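Local coordinates for pectate lyase 47 (Bacillus sp. TS-47, PDB 1VBL), which catalyses the eliminative cleavage of pectate as a thermostable, calcium-binding lyase of polysaccharide lyase family 1, at residues 10-15 / 242-247; 151-156 / 193-198; 237-242 / 267-272; 254-259 / 288-293. All coordinates share one frame; numbering follows the deposited sequence.

How the contacts relate
Contacts 2 to 4 lie within the parallel beta-helix of this lyase family, and contact 1 lays an N-terminal loop against it. Coil stacks on coil: 151-156 on 193-198, 193-198 on 237-242 through the hydrogen bond from D239 N to S197 O (2.9 Å), and 237-242 on 267-272. Contact 3 is about 11 Å from contact 2 and about 9 Å from contact 4, between centres; its L270 packs against I257 and G258. Contact 1 shares T242 with contact 3, W14 lying against R271 and V272. The calcium ion held by D190, D229 and D233 is about 5 Å from the S193 side chain and about 6 Å from that of L256; contact 1 lies away from it.

Contact 1: 10-15 / 242-247; sequences PYDGWA and TISYNV
T242 meets D12 and A15 where the N-terminal loop lies against strand 239-251 of the parallel beta-helix. The threonine side chain does nearly all the work, and its two branches divide the task. OG1 stands beside the backbone N of its own residue, chi1 -69°, and enters the bend from D12 to A15, with D12 at the centre of an inverse gamma turn. There it donates to D12 O at 2.8 Å, approaching with the donor only slightly tilted from the carbonyl plane, and accepts from A15 N at 3.2 Å in a moderately bent bond. A single hydroxyl thus ties together two backbone groups three residues apart. CG2 leaves on the other branch and faces the aspartate, 3.9 Å from D12 OD1, the two side chains crossing obliquely. The carboxylate itself is directed past T242: OD2 forms a salt bridge with K9 and OD1 a hydrogen bond with H275 on the next strand, 272-280. A15 points its methyl group at the strand, with CB 3.3 Å from T242 OG1. G13, with a positive phi and no side chain, passes close by, and its CA comes within 3.3 Å of T242 OG1.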
loop_
_atom_site.group_PDB
_atom_site.type_symbol
_atom_site.label_atom_id
_atom_site.label_comp_id
_atom_site.label_asym_id
_atom_site.label_seq_id
_atom_site.Cartn_x
_atom_site.Cartn_y
_atom_site.Cartn_z
ATOM N N PRO A 10 -1.447 -8.642 -21.923
ATOM C CA PRO A 10 -1.771 -10.065 -21.790
ATOM C C PRO A 10 -0.972 -10.908 -20.797
ATOM O O PRO A 10 -1.504 -11.870 -20.246
ATOM C CB PRO A 10 -1.665 -10.579 -23.226
ATOM C CG PRO A 10 -0.680 -9.654 -23.857
ATOM C CD PRO A 10 -1.120 -8.313 -23.320
ATOM N N TYR A 11 0.291 -10.563 -20.565
ATOM C CA TYR A 11 1.117 -11.325 -19.629
ATOM C C TYR A 11 1.717 -10.461 -18.528
ATOM O O TYR A 11 2.671 -10.872 -17.864
ATOM C CB TYR A 11 2.269 -12.030 -20.362
ATOM C CG TYR A 11 1.831 -13.046 -21.394
ATOM C CD1 TYR A 11 1.450 -12.649 -22.676
ATOM C CD2 TYR A 11 1.775 -14.403 -21.079
ATOM C CE1 TYR A 11 1.022 -13.579 -23.621
ATOM C CE2 TYR A 11 1.347 -15.344 -22.017
ATOM C CZ TYR A 11 0.971 -14.924 -23.284
ATOM O OH TYR A 11 0.534 -15.846 -24.208
ATOM N N ASP A 12 1.160 -9.275 -18.314
ATOM C CA ASP A 12 1.724 -8.392 -17.302
ATOM C C ASP A 12 1.319 -8.707 -15.864
ATOM O O ASP A 12 0.376 -8.122 -15.321
ATOM C CB ASP A 12 1.396 -6.929 -17.619
ATOM C CG ASP A 12 2.204 -5.961 -16.766
ATOM O OD1 ASP A 12 3.049 -6.433 -15.980
ATOM O OD2 ASP A 12 1.997 -4.737 -16.875
ATOM N N GLY A 13 2.046 -9.639 -15.255
ATOM C CA GLY A 13 1.791 -10.004 -13.873
ATOM C C GLY A 13 0.582 -10.878 -13.599
ATOM O O GLY A 13 -0.198 -11.203 -14.493
ATOM N N TRP A 14 0.427 -11.250 -12.333
ATOM C CA TRP A 14 -0.679 -12.099 -11.915
ATOM C C TRP A 14 -2.069 -11.584 -12.289
ATOM O O TRP A 14 -2.995 -12.377 -12.464
ATOM C CB TRP A 14 -0.605 -12.343 -10.406
ATOM C CG TRP A 14 0.323 -13.463 -10.010
ATOM C CD1 TRP A 14 1.432 -13.373 -9.210
ATOM C CD2 TRP A 14 0.166 -14.855 -10.323
ATOM N NE1 TRP A 14 1.968 -14.627 -9.002
ATOM C CE2 TRP A 14 1.210 -15.551 -9.674
ATOM C CE3 TRP A 14 -0.759 -15.581 -11.088
ATOM C CZ2 TRP A 14 1.354 -16.940 -9.764
ATOM C CZ3 TRP A 14 -0.616 -16.965 -11.178
ATOM C CH2 TRP A 14 0.434 -17.628 -10.518
ATOM N N ALA A 15 -2.224 -10.267 -12.412
ATOM C CA ALA A 15 -3.520 -9.695 -12.776
ATOM C C ALA A 15 -3.906 -10.044 -14.213
ATOM O O ALA A 15 -5.041 -9.813 -14.633
ATOM C CB ALA A 15 -3.494 -8.183 -12.597
ATOM N N THR A 242 -1.486 -6.812 -10.020
ATOM C CA THR A 242 -0.245 -6.322 -10.606
ATOM C C THR A 242 -0.029 -4.884 -10.142
ATOM O O THR A 242 -0.887 -4.020 -10.328
ATOM C CB THR A 242 -0.265 -6.369 -12.152
ATOM O OG1 THR A 242 -0.251 -7.736 -12.588
ATOM C CG2 THR A 242 0.969 -5.656 -12.725
ATOM N N ILE A 243 1.121 -4.650 -9.518
ATOM C CA ILE A 243 1.510 -3.339 -8.998
ATOM C C ILE A 243 2.743 -2.936 -9.796
ATOM O O ILE A 243 3.835 -3.472 -9.583
ATOM C CB ILE A 243 1.860 -3.445 -7.499
ATOM C CG1 ILE A 243 0.629 -3.925 -6.721
ATOM C CG2 ILE A 243 2.363 -2.107 -6.974
ATOM C CD1 ILE A 243 0.900 -4.205 -5.261
ATOM N N SER A 244 2.573 -1.984 -10.709
ATOM C CA SER A 244 3.680 -1.594 -11.568
ATOM C C SER A 244 3.908 -0.106 -11.780
ATOM O O SER A 244 2.972 0.692 -11.800
ATOM C CB SER A 244 3.495 -2.252 -12.931
ATOM O OG SER A 244 2.236 -1.899 -13.480
ATOM N N TYR A 245 5.176 0.251 -11.955
ATOM C CA TYR A 245 5.563 1.628 -12.213
ATOM C C TYR A 245 4.976 2.673 -11.269
ATOM O O TYR A 245 4.598 3.762 -11.701
ATOM C CB TYR A 245 5.211 1.979 -13.655
ATOM C CG TYR A 245 6.111 1.301 -14.664
ATOM C CD1 TYR A 245 7.365 1.826 -14.960
ATOM C CD2 TYR A 245 5.718 0.128 -15.307
ATOM C CE1 TYR A 245 8.209 1.203 -15.876
ATOM C CE2 TYR A 245 6.558 -0.508 -16.228
ATOM C CZ TYR A 245 7.801 0.039 -16.505
ATOM O OH TYR A 245 8.647 -0.563 -17.409
ATOM N N ASN A 246 4.913 2.340 -9.983
ATOM C CA ASN A 246 4.401 3.267 -8.977
ATOM C C ASN A 246 5.566 3.810 -8.171
ATOM O O ASN A 246 6.640 3.210 -8.120
ATOM C CB ASN A 246 3.456 2.556 -8.001
ATOM C CG ASN A 246 2.228 2.003 -8.677
ATOM O OD1 ASN A 246 1.332 2.752 -9.078
ATOM N ND2 ASN A 246 2.175 0.682 -8.813
ATOM N N VAL A 247 5.352 4.958 -7.545
ATOM C CA VAL A 247 6.363 5.541 -6.685
ATOM C C VAL A 247 5.793 5.446 -5.273
ATOM O O VAL A 247 4.634 5.787 -5.049
ATOM C CB VAL A 247 6.620 7.036 -7.002
ATOM C CG1 VAL A 247 7.468 7.656 -5.893
ATOM C CG2 VAL A 247 7.341 7.178 -8.338
#

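Contact 2: 151-156 / 193-198; sequences LIKNVD and SIEGSS
L151 to K153 pairs in parallel with S193 to E195, the strand axes 4.7 Å apart and only 8° from the same direction. The amide of I152 bonds to S193 O, its carbonyl takes E195 N, and N154 N bonds to E195 O. Both chains then bend at residues with left-handed backbone angles, N154 and G196, and pair again at D156 and S198: stacked turns of a right-handed parallel beta-helix. S197 OG, anti to the carbonyl carbon (chi1 -57°), turns into the bend. It accepts V155 N at 3.1 Å in a nearly straight bond and lies 2.8 Å from I152 O, where the E195 carbonyl competes for its proton. Beyond the turn S198 OG donates to the anti lone pair of D156 OD2, a short bond of 2.5 Å. A water joins N154 OD1 to G196 O. On the L151 face, extended K153 slants over E195, NZ stopping 4.0 Å from OE2, while E195 OE1 receives S193 OG at 2.7 Å. This face borders the calcium site, the ion about 5 Å from the S193 side chain. On the other face I152 and I194 lie side by side, both touching I200 of strand 200-208. Strands 127-129 and 232-235 flank the pair.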
loop_
_atom_site.group_PDB
_atom_site.type_symbol
_atom_site.label_atom_id
_atom_site.label_comp_id
_atom_site.label_asym_id
_atom_site.label_seq_id
_atom_site.Cartn_x
_atom_site.Cartn_y
_atom_site.Cartn_z
ATOM N N LEU A 151 -11.275 1.855 -1.350
ATOM C CA LEU A 151 -11.520 0.556 -0.750
ATOM C C LEU A 151 -11.992 -0.362 -1.874
ATOM O O LEU A 151 -13.112 -0.232 -2.373
ATOM C CB LEU A 151 -12.603 0.670 0.327
ATOM C CG LEU A 151 -12.460 -0.171 1.597
ATOM C CD1 LEU A 151 -11.213 0.260 2.358
ATOM C CD2 LEU A 151 -13.695 0.021 2.479
ATOM N N ILE A 152 -11.116 -1.269 -2.288
ATOM C CA ILE A 152 -11.437 -2.217 -3.346
ATOM C C ILE A 152 -11.775 -3.500 -2.602
ATOM O O ILE A 152 -10.918 -4.366 -2.405
ATOM C CB ILE A 152 -10.219 -2.420 -4.275
ATOM C CG1 ILE A 152 -9.746 -1.058 -4.797
ATOM C CG2 ILE A 152 -10.592 -3.315 -5.448
ATOM C CD1 ILE A 152 -8.479 -1.115 -5.639
ATOM N N LYS A 153 -13.034 -3.603 -2.181
ATOM C CA LYS A 153 -13.500 -4.733 -1.393
ATOM C C LYS A 153 -14.533 -5.641 -2.053
ATOM O O LYS A 153 -15.592 -5.187 -2.487
ATOM C CB LYS A 153 -14.062 -4.214 -0.069
ATOM C CG LYS A 153 -14.481 -5.300 0.901
ATOM C CD LYS A 153 -14.871 -4.695 2.236
ATOM C CE LYS A 153 -15.154 -5.761 3.277
ATOM N NZ LYS A 153 -15.337 -5.141 4.620
ATOM N N ASN A 154 -14.211 -6.931 -2.099
ATOM C CA ASN A 154 -15.079 -7.946 -2.682
ATOM C C ASN A 154 -15.501 -7.645 -4.114
ATOM O O ASN A 154 -16.630 -7.930 -4.512
ATOM C CB ASN A 154 -16.322 -8.149 -1.808
ATOM C CG ASN A 154 -15.978 -8.633 -0.415
ATOM O OD1 ASN A 154 -15.256 -9.617 -0.248
ATOM N ND2 ASN A 154 -16.495 -7.947 0.597
ATOM N N VAL A 155 -14.594 -7.064 -4.890
ATOM C CA VAL A 155 -14.897 -6.758 -6.282
ATOM C C VAL A 155 -13.841 -7.367 -7.191
ATOM O O VAL A 155 -12.881 -7.977 -6.716
ATOM C CB VAL A 155 -14.975 -5.232 -6.521
ATOM C CG1 VAL A 155 -16.170 -4.664 -5.782
ATOM C CG2 VAL A 155 -13.691 -4.552 -6.058
ATOM N N ASP A 156 -14.026 -7.222 -8.497
ATOM C CA ASP A 156 -13.070 -7.764 -9.453
ATOM C C ASP A 156 -12.893 -6.826 -10.628
ATOM O O ASP A 156 -13.789 -6.047 -10.953
ATOM C CB ASP A 156 -13.540 -9.121 -10.003
ATOM C CG ASP A 156 -13.894 -10.114 -8.913
ATOM O OD1 ASP A 156 -15.025 -10.049 -8.386
ATOM O OD2 ASP A 156 -13.038 -10.960 -8.580
ATOM N N SER A 193 -6.772 0.043 -0.434
ATOM C CA SER A 193 -6.922 -1.175 0.341
ATOM C C SER A 193 -7.664 -2.201 -0.509
ATOM O O SER A 193 -8.811 -1.987 -0.899
ATOM C CB SER A 193 -7.706 -0.890 1.623
ATOM O OG SER A 193 -7.941 -2.089 2.341
ATOM N N ILE A 194 -6.990 -3.305 -0.802
ATOM C CA ILE A 194 -7.558 -4.372 -1.613
ATOM C C ILE A 194 -7.918 -5.537 -0.693
ATOM O O ILE A 194 -7.036 -6.170 -0.103
ATOM C CB ILE A 194 -6.537 -4.821 -2.679
ATOM C CG1 ILE A 194 -6.155 -3.619 -3.548
ATOM C CG2 ILE A 194 -7.112 -5.947 -3.521
ATOM C CD1 ILE A 194 -5.036 -3.896 -4.556
ATOM N N GLU A 195 -9.214 -5.812 -0.572
ATOM C CA GLU A 195 -9.692 -6.880 0.302
ATOM C C GLU A 195 -10.670 -7.802 -0.424
ATOM O O GLU A 195 -11.667 -7.345 -0.978
ATOM C CB GLU A 195 -10.378 -6.268 1.532
ATOM C CG GLU A 195 -9.616 -5.100 2.143
ATOM C CD GLU A 195 -10.384 -4.387 3.250
ATOM O OE1 GLU A 195 -9.964 -3.273 3.633
ATOM O OE2 GLU A 195 -11.396 -4.932 3.741
ATOM N N GLY A 196 -10.377 -9.100 -0.420
ATOM C CA GLY A 196 -11.242 -10.065 -1.079
ATOM C C GLY A 196 -11.526 -9.732 -2.531
ATOM O O GLY A 196 -12.599 -10.040 -3.047
ATOM N N SER A 197 -10.561 -9.112 -3.203
ATOM C CA SER A 197 -10.751 -8.735 -4.596
ATOM C C SER A 197 -9.692 -9.331 -5.509
ATOM O O SER A 197 -8.583 -9.632 -5.071
ATOM C CB SER A 197 -10.738 -7.213 -4.718
ATOM O OG SER A 197 -11.732 -6.640 -3.889
ATOM N N SER A 198 -10.032 -9.493 -6.783
ATOM C CA SER A 198 -9.086 -10.056 -7.737
ATOM C C SER A 198 -9.025 -9.259 -9.034
ATOM O O SER A 198 -9.920 -8.469 -9.337
ATOM C CB SER A 198 -9.440 -11.514 -8.042
ATOM O OG SER A 198 -10.622 -11.601 -8.812
HETATM O O HOH W 1 -14.860 -11.572 -2.082
HETATM O O HOH W 2 -14.073 -10.296 -5.478
#

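Contact 3: 237-242 / 267-272; sequences SSDFIT and SGHLRV
R271 reaches back to D239 across two neighbouring coils of the parallel beta-helix, where strand 239-242 pairs with the chain entering strand 272-280. Its CB begins the contact, 3.3 Å from D239 OD1, and CG follows the same oxygen at 3.7 Å. CD passes between that oxygen and the rim of the F240 ring, 4.1 Å from CE2. The chain then bends, chi3 -76° placing NE 3.1 Å from D239 OD1, to which it donates almost straight. CZ lies 3.5 Å from F240 CZ, and at the tip NH2 donates to D239 OD2 at 2.7 Å. NE and NH2 therefore hold the carboxylate side-on, one nitrogen to each oxygen on its syn side, with the two flat groups only 20° from coplanar. F240 CZ covers one face of the guanidinium near its rim and G268 O the opposite one; W14 adds a cation-pi contact. F240 is stacked on Y17. The backbone carbonyl of R271 accepts I241 N, next to the parallel pair I241 and V272, whose side chains lie side by side. OD1 thus accepts from R271 N and NE, and OD2 from R271 NH2 and H269 ND1, with weak bonds added from F240 N to OD1 and R271 NE to OD2. H269 ND1, 2.9 Å from OD2, stands above the carboxylate plane, 63° out of it, while OD2 lies close to the plane of the imidazole.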
loop_
_atom_site.group_PDB
_atom_site.type_symbol
_atom_site.label_atom_id
_atom_site.label_comp_id
_atom_site.label_asym_id
_atom_site.label_seq_id
_atom_site.Cartn_x
_atom_site.Cartn_y
_atom_site.Cartn_z
ATOM N N SER A 237 -7.758 -13.001 1.093
ATOM C CA SER A 237 -7.924 -13.768 -0.128
ATOM C C SER A 237 -7.950 -12.996 -1.439
ATOM O O SER A 237 -8.476 -13.492 -2.428
ATOM C CB SER A 237 -9.181 -14.634 -0.020
ATOM O OG SER A 237 -9.149 -15.398 1.172
ATOM N N SER A 238 -7.402 -11.786 -1.455
ATOM C CA SER A 238 -7.345 -11.030 -2.702
ATOM C C SER A 238 -6.449 -11.874 -3.603
ATOM O O SER A 238 -5.667 -12.687 -3.110
ATOM C CB SER A 238 -6.734 -9.647 -2.475
ATOM O OG SER A 238 -7.613 -8.843 -1.709
ATOM N N ASP A 239 -6.541 -11.694 -4.912
ATOM C CA ASP A 239 -5.743 -12.531 -5.798
ATOM C C ASP A 239 -5.579 -11.886 -7.167
ATOM O O ASP A 239 -6.394 -11.060 -7.569
ATOM C CB ASP A 239 -6.463 -13.879 -5.950
ATOM C CG ASP A 239 -5.516 -15.053 -6.109
ATOM O OD1 ASP A 239 -4.285 -14.864 -6.051
ATOM O OD2 ASP A 239 -6.020 -16.184 -6.287
ATOM N N PHE A 240 -4.523 -12.276 -7.877
ATOM C CA PHE A 240 -4.263 -11.776 -9.226
ATOM C C PHE A 240 -4.184 -10.256 -9.282
ATOM O O PHE A 240 -5.073 -9.581 -9.810
ATOM C CB PHE A 240 -5.352 -12.303 -10.161
ATOM C CG PHE A 240 -5.511 -13.797 -10.099
ATOM C CD1 PHE A 240 -6.756 -14.374 -9.864
ATOM C CD2 PHE A 240 -4.405 -14.627 -10.242
ATOM C CE1 PHE A 240 -6.895 -15.760 -9.765
ATOM C CE2 PHE A 240 -4.533 -16.014 -10.144
ATOM C CZ PHE A 240 -5.780 -16.579 -9.905
ATOM N N ILE A 241 -3.090 -9.733 -8.746
ATOM C CA ILE A 241 -2.860 -8.301 -8.678
ATOM C C ILE A 241 -1.517 -7.922 -9.289
ATOM O O ILE A 241 -0.535 -8.631 -9.106
ATOM C CB ILE A 241 -2.863 -7.847 -7.207
ATOM C CG1 ILE A 241 -4.179 -8.267 -6.546
ATOM C CG2 ILE A 241 -2.638 -6.345 -7.113
ATOM C CD1 ILE A 241 -4.222 -8.000 -5.059
ATOM N N THR A 242 -1.486 -6.812 -10.020
ATOM C CA THR A 242 -0.245 -6.322 -10.606
ATOM C C THR A 242 -0.029 -4.884 -10.142
ATOM O O THR A 242 -0.887 -4.020 -10.328
ATOM C CB THR A 242 -0.265 -6.369 -12.152
ATOM O OG1 THR A 242 -0.251 -7.736 -12.588
ATOM C CG2 THR A 242 0.969 -5.656 -12.725
ATOM N N SER A 267 -4.241 -19.050 1.930
ATOM C CA SER A 267 -3.427 -20.051 1.250
ATOM C C SER A 267 -3.939 -20.272 -0.170
ATOM O O SER A 267 -5.138 -20.438 -0.386
ATOM C CB SER A 267 -3.455 -21.371 2.022
ATOM O OG SER A 267 -2.579 -22.311 1.428
ATOM N N GLY A 268 -3.026 -20.269 -1.135
ATOM C CA GLY A 268 -3.417 -20.463 -2.519
ATOM C C GLY A 268 -3.839 -19.174 -3.203
ATOM O O GLY A 268 -4.215 -19.176 -4.373
ATOM N N HIS A 269 -3.778 -18.065 -2.473
ATOM C CA HIS A 269 -4.154 -16.769 -3.030
ATOM C C HIS A 269 -3.030 -15.762 -2.851
ATOM O O HIS A 269 -1.867 -16.137 -2.732
ATOM C CB HIS A 269 -5.421 -16.255 -2.348
ATOM C CG HIS A 269 -6.615 -17.123 -2.577
ATOM N ND1 HIS A 269 -7.204 -17.265 -3.816
ATOM C CD2 HIS A 269 -7.313 -17.920 -1.734
ATOM C CE1 HIS A 269 -8.214 -18.111 -3.725
ATOM N NE2 HIS A 269 -8.302 -18.521 -2.473
ATOM N N LEU A 270 -3.386 -14.481 -2.829
ATOM C CA LEU A 270 -2.408 -13.414 -2.664
ATOM C C LEU A 270 -1.299 -13.478 -3.712
ATOM O O LEU A 270 -0.137 -13.194 -3.426
ATOM C CB LEU A 270 -1.815 -13.462 -1.255
ATOM C CG LEU A 270 -2.848 -13.244 -0.139
ATOM C CD1 LEU A 270 -2.173 -13.350 1.223
ATOM C CD2 LEU A 270 -3.503 -11.880 -0.305
ATOM N N ARG A 271 -1.670 -13.856 -4.931
ATOM C CA ARG A 271 -0.715 -13.919 -6.028
ATOM C C ARG A 271 -0.598 -12.505 -6.582
ATOM O O ARG A 271 -1.515 -11.989 -7.219
ATOM C CB ARG A 271 -1.201 -14.914 -7.082
ATOM C CG ARG A 271 -0.978 -16.356 -6.633
ATOM C CD ARG A 271 -1.644 -17.385 -7.531
ATOM N NE ARG A 271 -3.088 -17.452 -7.321
ATOM C CZ ARG A 271 -3.845 -18.476 -7.701
ATOM N NH1 ARG A 271 -3.290 -19.518 -8.304
ATOM N NH2 ARG A 271 -5.156 -18.454 -7.491
ATOM N N VAL A 272 0.542 -11.880 -6.309
ATOM C CA VAL A 272 0.784 -10.505 -6.713
ATOM C C VAL A 272 2.124 -10.341 -7.417
ATOM O O VAL A 272 3.089 -11.036 -7.110
ATOM C CB VAL A 272 0.792 -9.572 -5.464
ATOM C CG1 VAL A 272 0.902 -8.110 -5.892
ATOM C CG2 VAL A 272 -0.462 -9.800 -4.627
#

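Contact 4: 254-259 / 288-293; sequences VTLIGA and RVRFGQ
L256 lies alongside R288, its CD1 packed 3.6 Å from CD of the arginine. The two form a parallel bridge pair, which puts both side chains on one face of the sheet, and CG anti to the backbone N in each (chi1 -178°) lets them run together. R288 stays extended to NE, and its guanidinium meets that of R290: R288 NH1 stands 3.2 Å above the plane of the R290 group, over its centre. D261, in a salt bridge with R290 NE, and G258 O, taking R290 NH1 at 2.9 Å in the guanidinium plane, both hold the R290 tip and probably offset the like charges. A water accepts from R288 NH1 and lies 2.8 Å from G258 O, one of several acceptors within its reach. A parallel backbone ladder runs behind: R288 N to T255 O, I257 N to R288 O, R290 N to I257 O. On the opposite face I257 CD1 lies 4.1 Å from V289 CG2. L256 N bonds to the calcium ligand D233; R288 makes a cation-pi contact with W345. In the beta-helix, strand 253-257 lies between 232-235 and 288-289, with 315-318 and 342-345 following; inside, I257 packs on V272 and V289 on I323.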
loop_
_atom_site.group_PDB
_atom_site.type_symbol
_atom_site.label_atom_id
_atom_site.label_comp_id
_atom_site.label_asym_id
_atom_site.label_seq_id
_atom_site.Cartn_x
_atom_site.Cartn_y
_atom_site.Cartn_z
ATOM N N VAL A 254 4.532 0.472 3.833
ATOM C CA VAL A 254 4.071 0.549 2.455
ATOM C C VAL A 254 3.056 -0.482 1.970
ATOM O O VAL A 254 1.889 -0.148 1.752
ATOM C CB VAL A 254 5.277 0.543 1.481
ATOM C CG1 VAL A 254 4.792 0.667 0.044
ATOM C CG2 VAL A 254 6.217 1.691 1.822
ATOM N N THR A 255 3.489 -1.727 1.800
ATOM C CA THR A 255 2.597 -2.753 1.277
ATOM C C THR A 255 2.554 -4.082 2.011
ATOM O O THR A 255 3.522 -4.837 2.033
ATOM C CB THR A 255 2.920 -3.033 -0.210
ATOM O OG1 THR A 255 2.590 -1.875 -0.988
ATOM C CG2 THR A 255 2.129 -4.239 -0.728
ATOM N N LEU A 256 1.398 -4.362 2.593
ATOM C CA LEU A 256 1.173 -5.606 3.305
ATOM C C LEU A 256 0.444 -6.549 2.347
ATOM O O LEU A 256 -0.487 -6.140 1.656
ATOM C CB LEU A 256 0.299 -5.339 4.532
ATOM C CG LEU A 256 -0.036 -6.495 5.474
ATOM C CD1 LEU A 256 1.232 -7.003 6.146
ATOM C CD2 LEU A 256 -1.031 -6.007 6.521
ATOM N N ILE A 257 0.887 -7.799 2.282
ATOM C CA ILE A 257 0.235 -8.797 1.435
ATOM C C ILE A 257 -0.049 -9.970 2.372
ATOM O O ILE A 257 0.837 -10.771 2.671
ATOM C CB ILE A 257 1.144 -9.251 0.267
ATOM C CG1 ILE A 257 1.431 -8.054 -0.655
ATOM C CG2 ILE A 257 0.461 -10.376 -0.524
ATOM C CD1 ILE A 257 2.310 -8.385 -1.857
ATOM N N GLY A 258 -1.292 -10.050 2.841
ATOM C CA GLY A 258 -1.663 -11.089 3.784
ATOM C C GLY A 258 -1.553 -10.439 5.150
ATOM O O GLY A 258 -0.461 -10.039 5.557
ATOM N N ALA A 259 -2.670 -10.325 5.860
ATOM C CA ALA A 259 -2.670 -9.675 7.168
ATOM C C ALA A 259 -2.626 -10.582 8.395
ATOM O O ALA A 259 -2.577 -10.082 9.518
ATOM C CB ALA A 259 -3.882 -8.746 7.275
ATOM N N ARG A 288 5.650 -6.972 2.518
ATOM C CA ARG A 288 5.731 -7.978 3.579
ATOM C C ARG A 288 4.730 -9.019 3.087
ATOM O O ARG A 288 3.553 -8.711 2.902
ATOM C CB ARG A 288 5.264 -7.426 4.922
ATOM C CG ARG A 288 5.393 -8.440 6.064
ATOM C CD ARG A 288 4.545 -8.028 7.261
ATOM N NE ARG A 288 4.828 -8.811 8.465
ATOM C CZ ARG A 288 4.595 -10.114 8.606
ATOM N NH1 ARG A 288 4.067 -10.820 7.614
ATOM N NH2 ARG A 288 4.886 -10.712 9.756
ATOM N N VAL A 289 5.188 -10.247 2.883
ATOM C CA VAL A 289 4.326 -11.290 2.332
ATOM C C VAL A 289 4.019 -12.522 3.174
ATOM O O VAL A 289 4.880 -13.030 3.885
ATOM C CB VAL A 289 4.922 -11.811 1.005
ATOM C CG1 VAL A 289 3.991 -12.835 0.378
ATOM C CG2 VAL A 289 5.188 -10.648 0.060
ATOM N N ARG A 290 2.782 -12.997 3.051
ATOM C CA ARG A 290 2.318 -14.213 3.704
ATOM C C ARG A 290 1.563 -15.004 2.619
ATOM O O ARG A 290 0.800 -14.420 1.855
ATOM C CB ARG A 290 1.321 -13.917 4.837
ATOM C CG ARG A 290 1.872 -13.213 6.093
ATOM C CD ARG A 290 0.730 -13.030 7.111
ATOM N NE ARG A 290 1.159 -12.627 8.454
ATOM C CZ ARG A 290 1.144 -11.377 8.920
ATOM N NH1 ARG A 290 0.722 -10.375 8.160
ATOM N NH2 ARG A 290 1.545 -11.129 10.163
ATOM N N PHE A 291 1.740 -16.325 2.323
ATOM C CA PHE A 291 1.014 -17.336 1.537
ATOM C C PHE A 291 1.077 -17.367 0.029
ATOM O O PHE A 291 1.077 -18.450 -0.539
ATOM C CB PHE A 291 -0.468 -17.305 1.905
ATOM C CG PHE A 291 -0.719 -17.490 3.361
ATOM C CD1 PHE A 291 -0.608 -18.747 3.949
ATOM C CD2 PHE A 291 -1.001 -16.395 4.155
ATOM C CE1 PHE A 291 -0.776 -18.898 5.313
ATOM C CE2 PHE A 291 -1.171 -16.532 5.511
ATOM C CZ PHE A 291 -1.057 -17.784 6.097
ATOM N N GLY A 292 1.352 -15.892 -0.412
ATOM C CA GLY A 292 1.379 -15.784 -1.852
ATOM C C GLY A 292 2.627 -15.971 -2.671
ATOM O O GLY A 292 3.746 -15.762 -2.209
ATOM N N GLN A 293 2.392 -16.386 -3.910
ATOM C CA GLN A 293 3.442 -16.539 -4.894
ATOM C C GLN A 293 3.507 -15.109 -5.407
ATOM O O GLN A 293 2.693 -14.682 -6.230
ATOM C CB GLN A 293 3.011 -17.512 -5.987
ATOM C CG GLN A 293 3.062 -18.957 -5.502
ATOM C CD GLN A 293 2.671 -19.973 -6.559
ATOM O OE1 GLN A 293 2.931 -21.167 -6.401
ATOM N NE2 GLN A 293 2.042 -19.515 -7.631
HETATM O O HOH W 3 2.345 -10.021 5.187
#